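Local coordinates for uncharacterized protein (Bacteroides ovatus, PDB 3NQK), which is of unknown function but probably pairs an immunoglobulin-like N-terminal domain of the E-set type with a C-terminal BT_3044-like domain, at residues Gln11-Ala17 and Leu43-Gly49; Thr51-Gln55 and Ile101-Ser105. All blocks are in the same frame, centred on the assembly; numbering follows the deposited sequence.

Contact 1. Residues Gln11-Ala17 and Leu43-Gly49; sequences QYVSFKA and LPIIVSG
Phe15 lies beside Ile45 and across Leu43, on the face of the sheet where Val13 and Val47 also stand. Phe15 CB passes 4.1 Å from Pro44 O. From there CG is set anti to the carbonyl carbon (chi1 -61°), which carries the ring out alongside the Ile45 side chain. Phe15 CD1 meets both neighbours, Leu43 CD2 at 3.6 Å and Ile45 CG1 at 4.0 Å, each approaching the ring obliquely. Farther out Phe15 CE1 still lies 4.1 Å from Leu43 CD2, and the side chain also packs on Ile61, Leu129 and Ile131. A large flat hydrocarbon suits this place, because it reaches from its own sheet to strands 57-63 and 125-133 of the facing one. Val13 and Val47 continue the apolar row: branched at CB, they suit an extended backbone, and the two side chains cross at a slant, CG2 to CG2.

This is antiparallel beta pairing within a two-layer packing of sheets, consistent with an immunoglobulin-like, E-set fold. Strand 12-15 is outermost within this chain in its four-stranded sheet, with strand 38-48 between it and strand 107-115. Tyr12 with Ser48 and Ser14 with Ile46 are hydrogen-bonded pairs; Ile46 N gives Ser14 O a nearly straight bond of 2.7 Å (172°). Lys16 N also bonds Pro44 O; Pro44 has no N-H to answer Lys16 O, which meets Pro44 CD at 3.3 Å, and a proline costs little where strand 12-15 ends.

The other face is more mixed. Small hydroxyls of Ser14 and Ser48 turn to it, and a water hydrogen-bonded to Ser48 OG also donates to Tyr12 O at 3.1 Å. Next to them Ile46 CD1 rests 3.7 Å from Lys16 CB, the aliphatic root of a lysine whose chain then bends away. On this side Met257 of the second subunit packs against Ile46 and Ser48.

Contact 2. Residues Thr51-Gln55 and Ile101-Ser105; sequences TVNSQ and IPAGS
Asn53 points its carboxamide at the type II beta turn Pro102-Ser105, in the loop that passes from strand 98-101 to strand 107-115, while its own segment folds into an Asx turn. With CG anti to the backbone N (chi1 174°), the amide reaches Ser105: Asn53 ND2 gives Ser105 O a bond of 2.9 Å, and that oxygen lies only 5° out of the amide plane. Beside it the methyl Ile101 CG2 sits 3.7 Å from Asn53 ND2, flanking the amide with hydrocarbon. The other end of the group turns back, Asn53 OD1 accepting from Gln55 N at 3.3 Å with the donor above the carbonyl plane, and also from Arg57 NH1.

A leucine here would probably leave Ser105 O without this donor and Gln55 N without its acceptor, setting the 53-55 turn free to shift.

Glycine suits position 104, the third of the turn, since its backbone angles (phi 87°) would jam a CB against the preceding carbonyl. The small Ala103 lets the loops close up, its CB lying 3.8 Å from Ser54 C. Main chain also meets main chain: Gly104 N donates to Asn53 O at 2.9 Å, nearly in line with the C=O bond.

In the fold
Both contacts belong to the N-terminal domain, their centres about 12 Å apart. Contact 1, with six of fourteen residues buried, joins two strands of one sheet through a backbone ladder and an apolar face in the core between sheets. Contact 2, with two of nine buried, lies at the periphery, its centre about 37 Å from the chain's centre against about 25 Å; it fastens two loops by one main-chain bond and one side-chain amide bond, both from Asn53, rather than by a ladder. They meet where Val47 CG2 packs on Ile101 CD1 at 3.5 Å. Arg57 links them too, bonding Asn53 and, weakly, Gln11. The second subunit packs on both, at Ile46 and at Val52.

Contact 1. Residues Gln11-Ala17 and Leu43-Gly49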
ATOM      1  N   GLN A  11     -23.042  10.472 -16.255  1.00 74.46           N
ATOM      2  CA  GLN A  11     -21.800  10.140 -15.481  1.00 74.17           C
ATOM      3  C   GLN A  11     -21.518  11.145 -14.341  1.00 72.28           C
ATOM      4  O   GLN A  11     -21.604  12.353 -14.525  1.00 73.53           O
ATOM      5  CB  GLN A  11     -20.602  10.062 -16.410  1.00 74.19           C
ATOM      6  CG  GLN A  11     -20.638   8.882 -17.321  1.00 83.42           C
ATOM      7  CD  GLN A  11     -19.342   8.679 -18.047  1.00 89.75           C
ATOM      8  OE1 GLN A  11     -18.847   9.582 -18.711  1.00 94.04           O
ATOM      9  NE2 GLN A  11     -18.783   7.479 -17.938  1.00 94.81           N
ATOM     10  N   TYR A  12     -21.110  10.612 -13.193  1.00 68.94           N
ATOM     11  CA  TYR A  12     -20.933  11.386 -11.981  1.00 67.37           C
ATOM     12  C   TYR A  12     -19.445  11.388 -11.580  1.00 63.00           C
ATOM     13  O   TYR A  12     -18.798  10.338 -11.583  1.00 64.58           O
ATOM     14  CB  TYR A  12     -21.805  10.757 -10.865  1.00 68.17           C
ATOM     15  CG  TYR A  12     -21.831  11.517  -9.530  1.00 81.28           C
ATOM     16  CD1 TYR A  12     -22.516  12.737  -9.401  1.00 92.20           C
ATOM     17  CD2 TYR A  12     -21.265  10.957  -8.374  1.00 88.22           C
ATOM     18  CE1 TYR A  12     -22.567  13.421  -8.165  1.00 91.28           C
ATOM     19  CE2 TYR A  12     -21.319  11.631  -7.133  1.00 89.03           C
ATOM     20  CZ  TYR A  12     -21.965  12.858  -7.043  1.00 89.24           C
ATOM     21  OH  TYR A  12     -22.017  13.511  -5.836  1.00 85.05           O
ATOM     22  N   VAL A  13     -18.906  12.573 -11.259  1.00 55.87           N
ATOM     23  CA  VAL A  13     -17.505  12.707 -10.858  1.00 49.75           C
ATOM     24  C   VAL A  13     -17.415  12.998  -9.379  1.00 48.78           C
ATOM     25  O   VAL A  13     -17.974  13.968  -8.915  1.00 49.48           O
ATOM     26  CB  VAL A  13     -16.824  13.852 -11.601  1.00 50.98           C
ATOM     27  CG1 VAL A  13     -15.358  14.027 -11.111  1.00 41.82           C
ATOM     28  CG2 VAL A  13     -16.869  13.612 -13.085  1.00 46.13           C
ATOM     29  N   SER A  14     -16.635  12.196  -8.652  1.00 46.53           N
ATOM     30  CA  SER A  14     -16.552  12.324  -7.208  1.00 44.43           C
ATOM     31  C   SER A  14     -15.197  11.902  -6.635  1.00 44.50           C
ATOM     32  O   SER A  14     -14.363  11.325  -7.331  1.00 45.41           O
ATOM     33  CB  SER A  14     -17.628  11.488  -6.562  1.00 44.60           C
ATOM     34  OG  SER A  14     -17.418  10.125  -6.831  1.00 38.86           O
ATOM     35  N   PHE A  15     -15.006  12.200  -5.346  1.00 44.86           N
ATOM     36  CA  PHE A  15     -13.791  11.859  -4.622  1.00 45.57           C
ATOM     37  C   PHE A  15     -13.927  10.485  -4.017  1.00 46.71           C
ATOM     38  O   PHE A  15     -15.021  10.083  -3.636  1.00 44.90           O
ATOM     39  CB  PHE A  15     -13.563  12.849  -3.475  1.00 45.20           C
ATOM     40  CG  PHE A  15     -13.387  14.282  -3.914  1.00 46.17           C
ATOM     41  CD1 PHE A  15     -12.188  14.711  -4.482  1.00 46.34           C
ATOM     42  CD2 PHE A  15     -14.363  15.221  -3.651  1.00 47.26           C
ATOM     43  CE1 PHE A  15     -12.001  16.023  -4.828  1.00 45.85           C
ATOM     44  CE2 PHE A  15     -14.178  16.545  -3.996  1.00 51.10           C
ATOM     45  CZ  PHE A  15     -12.996  16.945  -4.592  1.00 49.49           C
ATOM     46  N   LYS A  16     -12.814   9.771  -3.884  1.00 50.68           N
ATOM     47  CA  LYS A  16     -12.838   8.477  -3.195  1.00 55.39           C
ATOM     48  C   LYS A  16     -11.702   8.357  -2.186  1.00 55.89           C
ATOM     49  O   LYS A  16     -10.591   7.927  -2.518  1.00 55.40           O
ATOM     50  CB  LYS A  16     -12.780   7.322  -4.192  1.00 57.40           C
ATOM     51  CG  LYS A  16     -13.673   6.142  -3.815  1.00 65.11           C
ATOM     52  CD  LYS A  16     -15.180   6.501  -3.981  1.00 73.24           C
ATOM     53  CE  LYS A  16     -16.081   5.262  -3.851  1.00 79.68           C
ATOM     54  NZ  LYS A  16     -15.830   4.501  -2.566  1.00 76.32           N
ATOM     55  N   ALA A  17     -11.988   8.738  -0.949  1.00 58.04           N
ATOM     56  CA  ALA A  17     -11.045   8.554   0.130  1.00 60.03           C
ATOM     57  C   ALA A  17     -10.903   7.043   0.412  1.00 64.40           C
ATOM     58  O   ALA A  17     -11.727   6.236  -0.057  1.00 63.86           O
ATOM     59  CB  ALA A  17     -11.515   9.283   1.366  1.00 56.89           C
ATOM     60  N   LEU A  43      -5.548  12.044  -3.122  1.00 40.17           N
ATOM     61  CA  LEU A  43      -6.974  11.811  -3.071  1.00 38.99           C
ATOM     62  C   LEU A  43      -7.502  11.504  -4.458  1.00 40.47           C
ATOM     63  O   LEU A  43      -7.438  12.335  -5.356  1.00 37.91           O
ATOM     64  CB  LEU A  43      -7.679  13.039  -2.518  1.00 40.62           C
ATOM     65  CG  LEU A  43      -9.187  12.973  -2.429  1.00 37.88           C
ATOM     66  CD1 LEU A  43      -9.609  11.806  -1.571  1.00 36.74           C
ATOM     67  CD2 LEU A  43      -9.720  14.293  -1.862  1.00 38.87           C
ATOM     68  N   PRO A  44      -8.009  10.295  -4.644  1.00 42.13           N
ATOM     69  CA  PRO A  44      -8.492   9.909  -5.938  1.00 41.61           C
ATOM     70  C   PRO A  44      -9.741  10.645  -6.367  1.00 41.19           C
ATOM     71  O   PRO A  44     -10.665  10.839  -5.569  1.00 39.91           O
ATOM     72  CB  PRO A  44      -8.810   8.428  -5.761  1.00 41.62           C
ATOM     73  CG  PRO A  44      -7.940   7.983  -4.688  1.00 43.32           C
ATOM     74  CD  PRO A  44      -7.745   9.130  -3.786  1.00 42.32           C
ATOM     75  N   ILE A  45      -9.759  11.043  -7.633  1.00 41.41           N
ATOM     76  CA  ILE A  45     -10.937  11.579  -8.256  1.00 41.87           C
ATOM     77  C   ILE A  45     -11.418  10.533  -9.268  1.00 42.78           C
ATOM     78  O   ILE A  45     -10.641  10.063 -10.109  1.00 41.77           O
ATOM     79  CB  ILE A  45     -10.643  12.893  -8.937  1.00 42.72           C
ATOM     80  CG1 ILE A  45     -10.199  13.922  -7.890  1.00 46.69           C
ATOM     81  CG2 ILE A  45     -11.849  13.383  -9.659  1.00 36.38           C
ATOM     82  CD1 ILE A  45      -9.836  15.242  -8.472  1.00 56.70           C
ATOM     83  N   ILE A  46     -12.682  10.141  -9.137  1.00 41.47           N
ATOM     84  CA  ILE A  46     -13.229   9.015  -9.857  1.00 42.71           C
ATOM     85  C   ILE A  46     -14.388   9.432 -10.735  1.00 43.64           C
ATOM     86  O   ILE A  46     -15.247  10.207 -10.311  1.00 44.25           O
ATOM     87  CB  ILE A  46     -13.726   7.926  -8.850  1.00 43.26           C
ATOM     88  CG1 ILE A  46     -12.580   7.032  -8.431  1.00 50.39           C
ATOM     89  CG2 ILE A  46     -14.784   7.090  -9.445  1.00 45.86           C
ATOM     90  CD1 ILE A  46     -11.553   7.729  -7.633  1.00 60.88           C
ATOM     91  N   VAL A  47     -14.417   8.911 -11.970  1.00 43.66           N
ATOM     92  CA  VAL A  47     -15.532   9.146 -12.885  1.00 45.23           C
ATOM     93  C   VAL A  47     -16.366   7.877 -13.004  1.00 48.03           C
ATOM     94  O   VAL A  47     -16.013   6.959 -13.735  1.00 47.85           O
ATOM     95  CB  VAL A  47     -15.034   9.575 -14.266  1.00 47.58           C
ATOM     96  CG1 VAL A  47     -16.206   9.879 -15.191  1.00 40.89           C
ATOM     97  CG2 VAL A  47     -14.105  10.802 -14.142  1.00 43.34           C
ATOM     98  N   SER A  48     -17.471   7.836 -12.271  1.00 54.22           N
ATOM     99  CA  SER A  48     -18.321   6.637 -12.198  1.00 61.44           C
ATOM    100  C   SER A  48     -19.378   6.646 -13.247  1.00 67.58           C
ATOM    101  O   SER A  48     -20.017   7.671 -13.484  1.00 69.21           O
ATOM    102  CB  SER A  48     -18.995   6.536 -10.819  1.00 62.59           C
ATOM    103  OG  SER A  48     -18.053   6.192  -9.801  1.00 67.51           O
ATOM    104  N   GLY A  49     -19.620   5.485 -13.846  1.00 74.06           N
ATOM    105  CA  GLY A  49     -20.655   5.371 -14.853  1.00 79.58           C
ATOM    106  C   GLY A  49     -20.753   3.993 -15.467  1.00 84.67           C
ATOM    107  O   GLY A  49     -19.810   3.173 -15.364  1.00 83.56           O
TER
HETATM  108  O   HOH W   1     -17.964   9.000  -8.899  1.00 42.69           O

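Contact 2. Residues Thr51-Gln55 and Ile101-Ser105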
ATOM      1  N   THR A  51     -21.175   3.656 -18.728  1.00 92.96           N
ATOM      2  CA  THR A  51     -20.416   3.813 -19.969  1.00 91.67           C
ATOM      3  C   THR A  51     -18.958   4.160 -19.699  1.00 86.75           C
ATOM      4  O   THR A  51     -18.583   4.546 -18.590  1.00 85.07           O
ATOM      5  CB  THR A  51     -20.998   4.952 -20.840  1.00 93.60           C
ATOM      6  OG1 THR A  51     -22.422   4.937 -20.766  1.00100.05           O
ATOM      7  CG2 THR A  51     -20.542   4.814 -22.324  1.00 95.36           C
ATOM      8  N   VAL A  52     -18.148   4.024 -20.735  1.00 83.94           N
ATOM      9  CA  VAL A  52     -16.787   4.478 -20.717  1.00 80.34           C
ATOM     10  C   VAL A  52     -16.767   6.008 -20.850  1.00 78.76           C
ATOM     11  O   VAL A  52     -17.449   6.579 -21.720  1.00 81.41           O
ATOM     12  CB  VAL A  52     -15.993   3.880 -21.898  1.00 80.92           C
ATOM     13  CG1 VAL A  52     -14.558   4.342 -21.862  1.00 78.65           C
ATOM     14  CG2 VAL A  52     -16.080   2.339 -21.890  1.00 82.17           C
ATOM     15  N   ASN A  53     -16.013   6.669 -19.974  1.00 74.58           N
ATOM     16  CA  ASN A  53     -15.831   8.121 -20.057  1.00 71.07           C
ATOM     17  C   ASN A  53     -15.317   8.502 -21.442  1.00 69.48           C
ATOM     18  O   ASN A  53     -14.201   8.143 -21.815  1.00 67.53           O
ATOM     19  CB  ASN A  53     -14.845   8.595 -18.988  1.00 68.79           C
ATOM     20  CG  ASN A  53     -14.500  10.068 -19.120  1.00 66.18           C
ATOM     21  OD1 ASN A  53     -15.345  10.884 -19.462  1.00 59.59           O
ATOM     22  ND2 ASN A  53     -13.251  10.413 -18.826  1.00 64.09           N
ATOM     23  N   SER A  54     -16.127   9.236 -22.197  1.00 68.47           N
ATOM     24  CA  SER A  54     -15.769   9.589 -23.562  1.00 71.13           C
ATOM     25  C   SER A  54     -15.400  11.068 -23.721  1.00 70.09           C
ATOM     26  O   SER A  54     -15.246  11.549 -24.836  1.00 72.38           O
ATOM     27  CB  SER A  54     -16.919   9.230 -24.506  1.00 72.84           C
ATOM     28  OG  SER A  54     -18.118   9.853 -24.089  1.00 77.38           O
ATOM     29  N   GLN A  55     -15.236  11.770 -22.605  1.00 69.94           N
ATOM     30  CA  GLN A  55     -14.904  13.208 -22.633  1.00 70.63           C
ATOM     31  C   GLN A  55     -13.559  13.486 -21.976  1.00 67.26           C
ATOM     32  O   GLN A  55     -13.265  12.946 -20.913  1.00 64.95           O
ATOM     33  CB  GLN A  55     -15.984  14.033 -21.886  1.00 71.76           C
ATOM     34  CG  GLN A  55     -17.421  13.934 -22.455  1.00 77.61           C
ATOM     35  CD  GLN A  55     -18.414  14.948 -21.783  1.00 84.80           C
ATOM     36  OE1 GLN A  55     -18.097  16.139 -21.615  1.00 88.73           O
ATOM     37  NE2 GLN A  55     -19.609  14.471 -21.439  1.00 80.89           N
ATOM     38  N   ILE A 101      -8.603  14.499 -16.615  1.00 48.08           N
ATOM     39  CA  ILE A 101      -8.910  13.108 -16.869  1.00 47.53           C
ATOM     40  C   ILE A 101      -9.222  12.933 -18.345  1.00 49.31           C
ATOM     41  O   ILE A 101     -10.277  13.353 -18.816  1.00 50.59           O
ATOM     42  CB  ILE A 101     -10.108  12.620 -16.046  1.00 45.57           C
ATOM     43  CG1 ILE A 101      -9.780  12.660 -14.567  1.00 46.40           C
ATOM     44  CG2 ILE A 101     -10.488  11.188 -16.452  1.00 45.44           C
ATOM     45  CD1 ILE A 101     -10.905  12.166 -13.681  1.00 49.83           C
ATOM     46  N   PRO A 102      -8.303  12.325 -19.084  1.00 50.61           N
ATOM     47  CA  PRO A 102      -8.528  12.152 -20.516  1.00 52.48           C
ATOM     48  C   PRO A 102      -9.653  11.192 -20.808  1.00 51.11           C
ATOM     49  O   PRO A 102     -10.021  10.396 -19.957  1.00 48.89           O
ATOM     50  CB  PRO A 102      -7.186  11.579 -21.027  1.00 52.26           C
ATOM     51  CG  PRO A 102      -6.499  11.045 -19.813  1.00 52.89           C
ATOM     52  CD  PRO A 102      -6.958  11.882 -18.668  1.00 52.72           C
ATOM     53  N   ALA A 103     -10.233  11.312 -21.988  1.00 52.65           N
ATOM     54  CA  ALA A 103     -11.209  10.354 -22.443  1.00 54.20           C
ATOM     55  C   ALA A 103     -10.569   8.991 -22.359  1.00 53.64           C
ATOM     56  O   ALA A 103      -9.360   8.863 -22.524  1.00 55.59           O
ATOM     57  CB  ALA A 103     -11.630  10.661 -23.881  1.00 54.08           C
ATOM     58  N   GLY A 104     -11.359   7.980 -22.036  1.00 54.09           N
ATOM     59  CA  GLY A 104     -10.834   6.604 -21.902  1.00 52.87           C
ATOM     60  C   GLY A 104     -10.276   6.268 -20.522  1.00 49.46           C
ATOM     61  O   GLY A 104      -9.994   5.122 -20.235  1.00 50.38           O
ATOM     62  N   SER A 105     -10.070   7.274 -19.693  1.00 48.03           N
ATOM     63  CA  SER A 105      -9.635   7.046 -18.325  1.00 48.68           C
ATOM     64  C   SER A 105     -10.750   7.469 -17.382  1.00 48.52           C
ATOM     65  O   SER A 105     -11.663   8.175 -17.784  1.00 51.83           O
ATOM     66  CB  SER A 105      -8.364   7.832 -18.029  1.00 50.19           C
ATOM     67  OG  SER A 105      -7.323   7.450 -18.898  1.00 54.27           O
TER